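Long-range contacts in serine-rich secreted cell wall anchored (LPXTG-motif ) protein (Lactobacillus reuteri ATCC 53608, PDB 5NXK), which probably serves as a cell-surface adhesin, its beta-solenoid binding region helping this gut bacterium attach to its host: residues Glu2-Glu7 with Ile22-Ile28; Glu7-Lys11 with Ile28-Ile34; Ala13-Ala17 with Thr35-Arg41; Asn91-Asn95 with Ala119-Thr123. Residue numbers count along the deposited sequence, not the author numbering.

In the fold
Interactions 1, 2 and 3 build the N-terminal end of a right-handed beta-solenoid of the pectate lyase-like type. In interaction 1, strand 3-4 pairs with strand 21-24 at the edge of the long parallel sheet. Helix 7-14 covers the first coil: its start packs on 28-34 in interaction 2 and its end on 35-41 in interaction 3. Interactions 1 and 2 share E7 and I28, and their centres are 10 Å apart. Interactions 2 and 3 are 14 Å apart between centres and touch through I34 and L14. Interaction 4 is further along the solenoid, at a corner between two sheets. Its centre is 15 Å from that of interaction 3 and 26 Å from that of interaction 1.

Interaction 1. Residues Glu2-Glu7 with Ile22-Ile28; sequences EEVSNE and IKLKNNI
The backbones of E2-E7 and I22-I28 run parallel. E3 and V4 are extended (phi/psi near -104/135 and -131/145) and bridge to K23 and L24, with CA-CA distances of 4.7 and 5.3 Å. Three hydrogen bonds set the register: K23 N to E2 O (2.8 Å), V4 N to K23 O (2.9 Å) and K25 N to V4 O (2.9 Å). S5 (-129/-1) and K25 (-105/-4) both leave the extended form. The CA atoms of S5 and N26 are then 5.0 Å apart, and those of N6 and I28 5.2 Å. A water donates to S5 O at 3.0 Å and weakly to N27 O at 3.4 Å. Strand 3-4 is the outermost strand of a long parallel sheet, and this pairing starts the stack of a beta-solenoid; strand 41-46 follows on the far side of 21-24. N6 N-caps helix 7-14, its OD1 accepting from E9 N. V4, chi1 m, points to the face shared with L24. V4 CG2 meets I22 CG2 (3.6 Å), L24 CD2 (3.7 Å) and I28 CD1 (4.0 Å). E3 and K23 lie on the other face. E3 OE1 is 4.4 Å from K25 NZ, too far for a salt bridge.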
loop_
_atom_site.group_PDB
_atom_site.type_symbol
_atom_site.label_atom_id
_atom_site.label_comp_id
_atom_site.label_asym_id
_atom_site.label_seq_id
_atom_site.Cartn_x
_atom_site.Cartn_y
_atom_site.Cartn_z
ATOM N N GLU A 2 -20.825 16.876 -6.389
ATOM C CA GLU A 2 -20.574 16.479 -7.794
ATOM C C GLU A 2 -20.768 14.981 -8.011
ATOM O O GLU A 2 -20.024 14.161 -7.473
ATOM C CB GLU A 2 -19.168 16.865 -8.257
ATOM C CG GLU A 2 -18.895 16.575 -9.723
ATOM C CD GLU A 2 -19.358 17.702 -10.644
ATOM O OE1 GLU A 2 -19.267 18.887 -10.246
ATOM O OE2 GLU A 2 -19.799 17.403 -11.776
ATOM N N GLU A 3 -21.735 14.644 -8.859
ATOM C CA GLU A 3 -22.080 13.258 -9.156
ATOM C C GLU A 3 -21.573 12.775 -10.524
ATOM O O GLU A 3 -21.681 13.497 -11.518
ATOM C CB GLU A 3 -23.591 13.110 -9.038
ATOM C CG GLU A 3 -24.095 13.664 -7.699
ATOM C CD GLU A 3 -25.569 13.396 -7.428
ATOM O OE1 GLU A 3 -26.291 12.963 -8.354
ATOM O OE2 GLU A 3 -26.006 13.635 -6.279
ATOM N N VAL A 4 -21.000 11.573 -10.581
ATOM C CA VAL A 4 -20.432 11.070 -11.837
ATOM C C VAL A 4 -20.917 9.651 -12.127
ATOM O O VAL A 4 -21.097 8.841 -11.207
ATOM C CB VAL A 4 -18.864 11.100 -11.837
ATOM C CG1 VAL A 4 -18.315 12.532 -11.722
ATOM C CG2 VAL A 4 -18.292 10.199 -10.747
ATOM N N SER A 5 -21.115 9.343 -13.410
ATOM C CA SER A 5 -21.677 8.058 -13.789
ATOM C C SER A 5 -20.873 7.312 -14.849
ATOM O O SER A 5 -21.242 6.196 -15.232
ATOM C CB SER A 5 -23.107 8.253 -14.301
ATOM O OG SER A 5 -23.946 8.717 -13.262
ATOM N N ASN A 6 -19.784 7.910 -15.326
ATOM C CA ASN A 6 -18.970 7.235 -16.334
ATOM C C ASN A 6 -17.561 7.797 -16.412
ATOM O O ASN A 6 -17.221 8.725 -15.685
ATOM C CB ASN A 6 -19.648 7.311 -17.707
ATOM C CG ASN A 6 -19.853 8.739 -18.178
ATOM O OD1 ASN A 6 -18.961 9.583 -18.061
ATOM N ND2 ASN A 6 -21.042 9.022 -18.695
ATOM N N GLU A 7 -16.750 7.225 -17.301
ATOM C CA GLU A 7 -15.340 7.581 -17.385
ATOM C C GLU A 7 -15.134 9.064 -17.663
ATOM O O GLU A 7 -14.343 9.714 -16.989
ATOM C CB GLU A 7 -14.639 6.734 -18.454
ATOM C CG GLU A 7 -13.193 7.150 -18.706
ATOM C CD GLU A 7 -12.389 6.089 -19.452
ATOM O OE1 GLU A 7 -12.994 5.178 -20.064
ATOM O OE2 GLU A 7 -11.141 6.148 -19.394
ATOM N N ILE A 22 -16.707 13.896 -4.876
ATOM C CA ILE A 22 -17.233 13.193 -6.040
ATOM C C ILE A 22 -18.037 11.985 -5.574
ATOM O O ILE A 22 -17.560 11.218 -4.730
ATOM C CB ILE A 22 -16.081 12.748 -6.976
ATOM C CG1 ILE A 22 -15.300 13.962 -7.478
ATOM C CG2 ILE A 22 -16.585 11.888 -8.130
ATOM C CD1 ILE A 22 -14.046 13.595 -8.216
ATOM N N LYS A 23 -19.260 11.832 -6.078
ATOM C CA LYS A 23 -20.099 10.687 -5.727
ATOM C C LYS A 23 -20.327 9.810 -6.943
ATOM O O LYS A 23 -20.749 10.302 -7.988
ATOM C CB LYS A 23 -21.463 11.121 -5.180
ATOM C CG LYS A 23 -21.451 11.769 -3.814
ATOM C CD LYS A 23 -22.867 11.821 -3.248
ATOM C CE LYS A 23 -23.510 10.442 -3.285
ATOM N NZ LYS A 23 -24.819 10.392 -2.568
ATOM N N LEU A 24 -20.062 8.514 -6.807
ATOM C CA LEU A 24 -20.337 7.572 -7.886
ATOM C C LEU A 24 -21.828 7.266 -7.900
ATOM O O LEU A 24 -22.406 6.942 -6.864
ATOM C CB LEU A 24 -19.528 6.279 -7.713
ATOM C CG LEU A 24 -18.014 6.436 -7.521
ATOM C CD1 LEU A 24 -17.302 5.082 -7.384
ATOM C CD2 LEU A 24 -17.422 7.242 -8.677
ATOM N N LYS A 25 -22.453 7.394 -9.067
ATOM C CA LYS A 25 -23.873 7.073 -9.215
ATOM C C LYS A 25 -24.025 5.741 -9.939
ATOM O O LYS A 25 -25.130 5.237 -10.114
ATOM C CB LYS A 25 -24.610 8.172 -9.989
ATOM C CG LYS A 25 -24.557 9.542 -9.328
ATOM C CD LYS A 25 -25.026 9.495 -7.885
ATOM C CE LYS A 25 -26.525 9.322 -7.776
ATOM N NZ LYS A 25 -26.915 9.114 -6.351
ATOM N N ASN A 26 -22.896 5.183 -10.361
ATOM C CA ASN A 26 -22.876 3.955 -11.142
ATOM C C ASN A 26 -21.474 3.347 -11.116
ATOM O O ASN A 26 -20.496 4.027 -10.780
ATOM C CB ASN A 26 -23.311 4.250 -12.590
ATOM C CG ASN A 26 -23.645 2.988 -13.386
ATOM O OD1 ASN A 26 -23.658 1.879 -12.849
ATOM N ND2 ASN A 26 -23.933 3.162 -14.675
ATOM N N ASN A 27 -21.369 2.071 -11.462
ATOM C CA ASN A 27 -20.056 1.473 -11.650
ATOM C C ASN A 27 -19.375 2.110 -12.843
ATOM O O ASN A 27 -20.012 2.372 -13.857
ATOM C CB ASN A 27 -20.153 -0.037 -11.851
ATOM C CG ASN A 27 -20.903 -0.721 -10.744
ATOM O OD1 ASN A 27 -20.686 -0.440 -9.568
ATOM N ND2 ASN A 27 -21.797 -1.632 -11.109
ATOM N N ILE A 28 -18.073 2.327 -12.738
ATOM C CA ILE A 28 -17.357 3.000 -13.803
ATOM C C ILE A 28 -16.218 2.141 -14.328
ATOM O O ILE A 28 -15.415 1.608 -13.550
ATOM C CB ILE A 28 -16.800 4.347 -13.319
ATOM C CG1 ILE A 28 -17.966 5.248 -12.881
ATOM C CG2 ILE A 28 -15.966 4.998 -14.411
ATOM C CD1 ILE A 28 -17.587 6.666 -12.589
HETATM O O HOH W 1 -20.524 3.822 -16.837
#

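Interaction 2. Residues Glu7-Lys11 with Ile28-Ile34; sequences EEELK and ITLNNAI
Helix 7-14 covers the first coil of the beta-solenoid, and here its first turns pack on the inward side chains of 28-34. The axis of 7-11 crosses that of strand 28-30 at -81°, 8.6 Å away, so helix and strand are nearly perpendicular. E7 comes first and has the most surface covered. Its chi1 and chi2 are both t, and the extended chain carries the carboxylate to the turn after the strand. E7 OE1 accepts from N31 N (2.9 Å) and E7 OE2 from N32 N (2.9 Å). A water lies 2.7 Å from both E7 OE1 and T29 O. E7 CG also touches L30 CD2 at 3.8 Å. One turn on, L10 (t, p) points at the strand. L10 CB meets I28 CD1, L10 CD2 meets L30 CD2 and L10 CG meets I34 CD1, each at 4.1 Å. K11 N bonds back to E7 O (2.8 Å). The side chain of K11 is fully extended and its end leads away. K11 CA rests 3.6 Å from I34 CD1.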
loop_
_atom_site.group_PDB
_atom_site.type_symbol
_atom_site.label_atom_id
_atom_site.label_comp_id
_atom_site.label_asym_id
_atom_site.label_seq_id
_atom_site.Cartn_x
_atom_site.Cartn_y
_atom_site.Cartn_z
ATOM N N GLU A 7 -16.750 7.225 -17.301
ATOM C CA GLU A 7 -15.340 7.581 -17.385
ATOM C C GLU A 7 -15.134 9.064 -17.663
ATOM O O GLU A 7 -14.343 9.714 -16.989
ATOM C CB GLU A 7 -14.639 6.734 -18.454
ATOM C CG GLU A 7 -13.193 7.150 -18.706
ATOM C CD GLU A 7 -12.389 6.089 -19.452
ATOM O OE1 GLU A 7 -12.994 5.178 -20.064
ATOM O OE2 GLU A 7 -11.141 6.148 -19.394
ATOM N N GLU A 8 -15.846 9.604 -18.649
ATOM C CA GLU A 8 -15.663 11.005 -19.023
ATOM C C GLU A 8 -16.071 11.953 -17.894
ATOM O O GLU A 8 -15.391 12.954 -17.646
ATOM C CB GLU A 8 -16.459 11.335 -20.291
ATOM C CG GLU A 8 -15.855 10.785 -21.576
ATOM C CD GLU A 8 -14.372 11.106 -21.731
ATOM O OE1 GLU A 8 -13.998 12.298 -21.649
ATOM O OE2 GLU A 8 -13.577 10.161 -21.943
ATOM N N GLU A 9 -17.162 11.640 -17.195
ATOM C CA GLU A 9 -17.573 12.492 -16.077
ATOM C C GLU A 9 -16.583 12.392 -14.907
ATOM O O GLU A 9 -16.254 13.400 -14.265
ATOM C CB GLU A 9 -18.987 12.126 -15.609
ATOM C CG GLU A 9 -20.088 12.465 -16.622
ATOM C CD GLU A 9 -21.472 11.929 -16.245
ATOM O OE1 GLU A 9 -21.611 11.235 -15.218
ATOM O OE2 GLU A 9 -22.437 12.219 -16.988
ATOM N N LEU A 10 -16.091 11.185 -14.638
ATOM C CA LEU A 10 -15.121 11.025 -13.554
ATOM C C LEU A 10 -13.836 11.783 -13.885
ATOM O O LEU A 10 -13.263 12.467 -13.035
ATOM C CB LEU A 10 -14.813 9.551 -13.295
ATOM C CG LEU A 10 -13.850 9.289 -12.129
ATOM C CD1 LEU A 10 -14.398 9.891 -10.826
ATOM C CD2 LEU A 10 -13.595 7.794 -11.969
ATOM N N LYS A 11 -13.384 11.634 -15.125
ATOM C CA LYS A 11 -12.197 12.314 -15.611
ATOM C C LYS A 11 -12.354 13.818 -15.487
ATOM O O LYS A 11 -11.451 14.508 -15.001
ATOM C CB LYS A 11 -11.910 11.930 -17.061
ATOM C CG LYS A 11 -10.746 12.698 -17.666
ATOM C CD LYS A 11 -10.477 12.287 -19.109
ATOM C CE LYS A 11 -9.395 13.167 -19.727
ATOM N NZ LYS A 11 -9.167 12.863 -21.167
ATOM N N ILE A 28 -18.073 2.327 -12.738
ATOM C CA ILE A 28 -17.357 3.000 -13.803
ATOM C C ILE A 28 -16.218 2.141 -14.328
ATOM O O ILE A 28 -15.415 1.608 -13.550
ATOM C CB ILE A 28 -16.800 4.347 -13.319
ATOM C CG1 ILE A 28 -17.966 5.248 -12.881
ATOM C CG2 ILE A 28 -15.966 4.998 -14.411
ATOM C CD1 ILE A 28 -17.587 6.666 -12.589
ATOM N N THR A 29 -16.142 2.017 -15.649
ATOM C CA THR A 29 -15.010 1.348 -16.273
ATOM C C THR A 29 -14.113 2.362 -16.975
ATOM O O THR A 29 -14.572 3.126 -17.829
ATOM C CB THR A 29 -15.461 0.292 -17.288
ATOM O OG1 THR A 29 -16.239 -0.707 -16.623
ATOM C CG2 THR A 29 -14.250 -0.365 -17.938
ATOM N N LEU A 30 -12.832 2.347 -16.623
ATOM C CA LEU A 30 -11.859 3.261 -17.205
ATOM C C LEU A 30 -11.008 2.569 -18.269
ATOM O O LEU A 30 -10.245 1.646 -17.964
ATOM C CB LEU A 30 -10.944 3.845 -16.118
ATOM C CG LEU A 30 -11.609 4.476 -14.892
ATOM C CD1 LEU A 30 -10.557 4.923 -13.882
ATOM C CD2 LEU A 30 -12.491 5.639 -15.303
ATOM N N ASN A 31 -11.138 3.020 -19.513
ATOM C CA ASN A 31 -10.303 2.515 -20.600
ATOM C C ASN A 31 -8.983 3.277 -20.677
ATOM O O ASN A 31 -8.013 2.827 -21.295
ATOM C CB ASN A 31 -11.050 2.610 -21.928
ATOM C CG ASN A 31 -12.324 1.780 -21.935
ATOM O OD1 ASN A 31 -13.426 2.319 -22.022
ATOM N ND2 ASN A 31 -12.176 0.465 -21.817
ATOM N N ASN A 32 -8.946 4.425 -20.015
ATOM C CA ASN A 32 -7.740 5.235 -19.979
ATOM C C ASN A 32 -7.367 5.589 -18.542
ATOM O O ASN A 32 -8.226 5.589 -17.663
ATOM C CB ASN A 32 -7.967 6.511 -20.784
ATOM C CG ASN A 32 -8.291 6.226 -22.230
ATOM O OD1 ASN A 32 -7.423 5.840 -23.008
ATOM N ND2 ASN A 32 -9.567 6.363 -22.585
ATOM N N ALA A 33 -6.093 5.882 -18.304
ATOM C CA ALA A 33 -5.676 6.425 -17.017
ATOM C C ALA A 33 -6.119 7.882 -16.933
ATOM O O ALA A 33 -6.142 8.581 -17.940
ATOM C CB ALA A 33 -4.162 6.314 -16.829
ATOM N N ILE A 34 -6.467 8.333 -15.735
ATOM C CA ILE A 34 -6.809 9.735 -15.507
ATOM C C ILE A 34 -5.672 10.415 -14.749
ATOM O O ILE A 34 -5.319 9.975 -13.661
ATOM C CB ILE A 34 -8.108 9.874 -14.695
ATOM C CG1 ILE A 34 -9.308 9.357 -15.487
ATOM C CG2 ILE A 34 -8.334 11.319 -14.298
ATOM C CD1 ILE A 34 -10.573 9.259 -14.651
HETATM O O HOH W 2 -15.206 3.635 -20.425
#

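Interaction 3. Residues Ala13-Ala17 with Thr35-Arg41; sequences ALRDA and TINNGNR
R41 folds its side chain back (chi1 to chi3 all m) and lays its guanidinium against the backbone of A13-A17. D16 O and A17 CA lie over one face of the group. L14 O lies at its edge and accepts from R41 NH1 at 2.8 Å, and weakly from R41 NH2 at 3.4 Å. R41 NH1 also donates to N38 OD1 (3.0 Å), and R41 NH2 to I19 O. The same arginine therefore ties the end of helix 7-14 to the turn after strand 34-36. A13 and L14 are helical; R15 has phi/psi -90/3 and D16 is extended (-97/112). The CA atoms of 13-17 pass those of 35-41 at R15-I36 (5.8 Å) and A17-N38 (6.2 Å). T35 and I36 are extended, G39 has positive phi (99/-151), and R41 starts the next strand. This is a corner of the beta-solenoid, where the chain leaves one parallel sheet for the next; helix 7-14 covers the N-terminal end of the solenoid. Inside, L14 CD2 meets I36 CD1 at 4.2 Å; both side chains also touch I43 and I61. Outside, R15 NH1 bonds weakly to T35 O (3.0 Å). A17 CB packs on N38 ND2 at 3.3 Å.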
loop_
_atom_site.group_PDB
_atom_site.type_symbol
_atom_site.label_atom_id
_atom_site.label_comp_id
_atom_site.label_asym_id
_atom_site.label_seq_id
_atom_site.Cartn_x
_atom_site.Cartn_y
_atom_site.Cartn_z
ATOM N N ALA A 13 -14.355 15.519 -13.518
ATOM C CA ALA A 13 -14.407 15.935 -12.118
ATOM C C ALA A 13 -13.018 15.913 -11.466
ATOM O O ALA A 13 -12.649 16.829 -10.725
ATOM C CB ALA A 13 -15.356 15.046 -11.346
ATOM N N LEU A 14 -12.252 14.861 -11.743
ATOM C CA LEU A 14 -10.918 14.725 -11.168
ATOM C C LEU A 14 -9.942 15.755 -11.739
ATOM O O LEU A 14 -9.015 16.182 -11.054
ATOM C CB LEU A 14 -10.374 13.315 -11.398
ATOM C CG LEU A 14 -11.044 12.199 -10.591
ATOM C CD1 LEU A 14 -10.504 10.842 -11.025
ATOM C CD2 LEU A 14 -10.868 12.408 -9.103
ATOM N N ARG A 15 -10.152 16.166 -12.986
ATOM C CA ARG A 15 -9.221 17.101 -13.601
ATOM C C ARG A 15 -9.643 18.541 -13.353
ATOM O O ARG A 15 -8.975 19.478 -13.799
ATOM C CB ARG A 15 -9.081 16.829 -15.101
ATOM C CG ARG A 15 -8.325 15.538 -15.396
ATOM C CD ARG A 15 -8.200 15.275 -16.883
ATOM N NE ARG A 15 -7.551 16.394 -17.563
ATOM C CZ ARG A 15 -6.235 16.570 -17.626
ATOM N NH1 ARG A 15 -5.415 15.710 -17.032
ATOM N NH2 ARG A 15 -5.737 17.622 -18.268
ATOM N N ASP A 16 -10.718 18.713 -12.592
ATOM C CA ASP A 16 -11.225 20.045 -12.282
ATOM C C ASP A 16 -10.693 20.448 -10.915
ATOM O O ASP A 16 -11.094 19.895 -9.896
ATOM C CB ASP A 16 -12.757 20.058 -12.304
ATOM C CG ASP A 16 -13.362 21.432 -11.986
ATOM O OD1 ASP A 16 -12.711 22.285 -11.336
ATOM O OD2 ASP A 16 -14.526 21.645 -12.384
ATOM N N ALA A 17 -9.819 21.451 -10.913
ATOM C CA ALA A 17 -9.024 21.823 -9.741
ATOM C C ALA A 17 -9.853 22.369 -8.582
ATOM O O ALA A 17 -9.351 22.503 -7.471
ATOM C CB ALA A 17 -7.960 22.837 -10.140
ATOM N N THR A 35 -5.108 11.488 -15.298
ATOM C CA THR A 35 -4.014 12.176 -14.616
ATOM C C THR A 35 -4.488 13.409 -13.855
ATOM O O THR A 35 -5.234 14.226 -14.378
ATOM C CB THR A 35 -2.900 12.608 -15.599
ATOM O OG1 THR A 35 -2.274 11.448 -16.166
ATOM C CG2 THR A 35 -1.837 13.430 -14.877
ATOM N N ILE A 36 -4.038 13.518 -12.610
ATOM C CA ILE A 36 -4.251 14.682 -11.774
ATOM C C ILE A 36 -2.904 15.363 -11.563
ATOM O O ILE A 36 -2.016 14.818 -10.905
ATOM C CB ILE A 36 -4.842 14.312 -10.406
ATOM C CG1 ILE A 36 -6.067 13.406 -10.566
ATOM C CG2 ILE A 36 -5.129 15.575 -9.591
ATOM C CD1 ILE A 36 -6.682 12.971 -9.242
ATOM N N ASN A 37 -2.751 16.559 -12.119
ATOM C CA ASN A 37 -1.478 17.265 -12.042
ATOM C C ASN A 37 -1.671 18.771 -11.981
ATOM O O ASN A 37 -0.857 19.535 -12.505
ATOM C CB ASN A 37 -0.576 16.895 -13.222
ATOM C CG ASN A 37 -1.184 17.259 -14.569
ATOM O OD1 ASN A 37 -2.285 17.806 -14.646
ATOM N ND2 ASN A 37 -0.445 16.988 -15.637
ATOM N N ASN A 38 -2.761 19.191 -11.356
ATOM C CA ASN A 38 -3.118 20.599 -11.342
ATOM C C ASN A 38 -3.029 21.241 -9.967
ATOM O O ASN A 38 -3.861 22.082 -9.615
ATOM C CB ASN A 38 -4.520 20.769 -11.946
ATOM C CG ASN A 38 -5.587 19.973 -11.212
ATOM O OD1 ASN A 38 -5.289 19.166 -10.330
ATOM N ND2 ASN A 38 -6.838 20.150 -11.624
ATOM N N GLY A 39 -2.008 20.852 -9.201
ATOM C CA GLY A 39 -1.629 21.561 -7.988
ATOM C C GLY A 39 -2.145 20.942 -6.705
ATOM O O GLY A 39 -2.318 19.719 -6.621
ATOM N N ASN A 40 -2.359 21.787 -5.695
ATOM C CA ASN A 40 -2.927 21.346 -4.431
ATOM C C ASN A 40 -4.341 20.838 -4.650
ATOM O O ASN A 40 -5.160 21.521 -5.255
ATOM C CB ASN A 40 -2.948 22.482 -3.397
ATOM C CG ASN A 40 -1.552 22.874 -2.913
ATOM O OD1 ASN A 40 -0.670 22.027 -2.760
ATOM N ND2 ASN A 40 -1.352 24.172 -2.669
ATOM N N ARG A 41 -4.620 19.628 -4.176
ATOM C CA ARG A 41 -5.939 19.028 -4.337
ATOM C C ARG A 41 -6.328 18.291 -3.075
ATOM O O ARG A 41 -5.505 17.634 -2.438
ATOM C CB ARG A 41 -5.989 18.070 -5.533
ATOM C CG ARG A 41 -5.822 18.736 -6.898
ATOM C CD ARG A 41 -6.959 19.720 -7.223
ATOM N NE ARG A 41 -8.287 19.099 -7.284
ATOM C CZ ARG A 41 -8.724 18.368 -8.308
ATOM N NH1 ARG A 41 -7.932 18.142 -9.348
ATOM N NH2 ARG A 41 -9.949 17.847 -8.293
#

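Interaction 4. Residues Asn91-Asn95 with Ala119-Thr123; sequences NMSSN and AGVKT
K122 and M92 bury the most surface here, followed by N95. The side chain of K122 (m, m, t, t) points at 91-95, and its amine reaches the backbone there. K122 NZ donates to S94 O at 2.7 Å. It also bonds to G96 O and forms a salt bridge with D98, so this buried charge is matched. K122 CE lies 3.4 Å from M92 O. M92 (-89/79) is the centre of an inverse gamma turn that ends strand 90-92. Its side chain (m, t, p) puts M92 CE 4.0 Å from K122 CB and 3.3 Å from T123 O. At the other end, N95 O accepts from G120 N (3.0 Å) and lies 3.3 Å from A119 CB. The CA atoms of N95 and A119 are 5.2 Å apart, those of M92 and K122 7.1 Å. The end-to-end directions of 92-95 and 119-123 differ by 143°. One segment leaves a sheet as the other enters the next, one coil later, as at a corner between stacked coils of a parallel beta-solenoid.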
loop_
_atom_site.group_PDB
_atom_site.type_symbol
_atom_site.label_atom_id
_atom_site.label_comp_id
_atom_site.label_asym_id
_atom_site.label_seq_id
_atom_site.Cartn_x
_atom_site.Cartn_y
_atom_site.Cartn_z
ATOM N N ASN A 91 -1.481 5.635 -8.789
ATOM C CA ASN A 91 -0.068 5.780 -9.069
ATOM C C ASN A 91 0.336 7.128 -8.513
ATOM O O ASN A 91 -0.013 8.159 -9.068
ATOM C CB ASN A 91 0.195 5.685 -10.580
ATOM C CG ASN A 91 1.632 6.017 -10.964
ATOM O OD1 ASN A 91 2.421 6.489 -10.146
ATOM N ND2 ASN A 91 1.975 5.766 -12.229
ATOM N N MET A 92 1.079 7.096 -7.415
ATOM C CA MET A 92 1.451 8.273 -6.642
ATOM C C MET A 92 2.750 8.804 -7.211
ATOM O O MET A 92 3.829 8.546 -6.672
ATOM C CB MET A 92 1.599 7.890 -5.164
ATOM C CG MET A 92 0.304 7.306 -4.584
ATOM S SD MET A 92 0.454 6.625 -2.900
ATOM C CE MET A 92 0.549 8.146 -1.975
ATOM N N SER A 93 2.645 9.522 -8.324
ATOM C CA SER A 93 3.827 9.944 -9.062
ATOM C C SER A 93 4.113 11.449 -9.005
ATOM O O SER A 93 4.854 11.962 -9.839
ATOM C CB SER A 93 3.693 9.511 -10.530
ATOM O OG SER A 93 4.117 8.170 -10.711
ATOM N N SER A 94 3.540 12.165 -8.044
ATOM C CA SER A 94 3.900 13.582 -7.905
ATOM C C SER A 94 5.330 13.743 -7.444
ATOM O O SER A 94 5.881 12.864 -6.784
ATOM C CB SER A 94 2.981 14.301 -6.925
ATOM O OG SER A 94 1.629 14.177 -7.326
ATOM N N ASN A 95 5.941 14.870 -7.790
ATOM C CA ASN A 95 7.254 15.179 -7.248
ATOM C C ASN A 95 7.166 15.559 -5.766
ATOM O O ASN A 95 8.126 15.373 -5.020
ATOM C CB ASN A 95 7.938 16.250 -8.093
ATOM C CG ASN A 95 8.557 15.664 -9.361
ATOM O OD1 ASN A 95 9.008 14.511 -9.366
ATOM N ND2 ASN A 95 8.554 16.439 -10.444
ATOM N N ALA A 119 11.086 10.947 -4.339
ATOM C CA ALA A 119 10.482 12.271 -4.318
ATOM C C ALA A 119 9.836 12.583 -2.971
ATOM O O ALA A 119 10.360 12.214 -1.910
ATOM C CB ALA A 119 9.452 12.393 -5.443
ATOM N N GLY A 120 8.689 13.255 -3.015
ATOM C CA GLY A 120 8.023 13.678 -1.795
ATOM C C GLY A 120 7.383 12.537 -1.022
ATOM O O GLY A 120 7.318 11.391 -1.504
ATOM N N VAL A 121 6.861 12.862 0.161
ATOM C CA VAL A 121 6.322 11.843 1.070
ATOM C C VAL A 121 5.088 11.182 0.490
ATOM O O VAL A 121 4.116 11.860 0.144
ATOM C CB VAL A 121 5.983 12.447 2.454
ATOM C CG1 VAL A 121 5.333 11.404 3.365
ATOM C CG2 VAL A 121 7.242 13.025 3.098
ATOM N N LYS A 122 5.143 9.849 0.389
ATOM C CA LYS A 122 4.034 9.043 -0.123
ATOM C C LYS A 122 3.404 8.207 0.987
ATOM O O LYS A 122 4.063 7.343 1.585
ATOM C CB LYS A 122 4.505 8.126 -1.253
ATOM C CG LYS A 122 5.348 8.828 -2.303
ATOM C CD LYS A 122 4.569 9.975 -2.941
ATOM C CE LYS A 122 5.263 10.473 -4.227
ATOM N NZ LYS A 122 4.640 11.742 -4.708
ATOM N N THR A 123 2.122 8.459 1.222
ATOM C CA THR A 123 1.389 7.851 2.316
ATOM C C THR A 123 0.106 7.165 1.842
ATOM O O THR A 123 -0.688 7.753 1.104
ATOM C CB THR A 123 1.022 8.917 3.385
ATOM O OG1 THR A 123 2.213 9.594 3.818
ATOM C CG2 THR A 123 0.347 8.273 4.584
#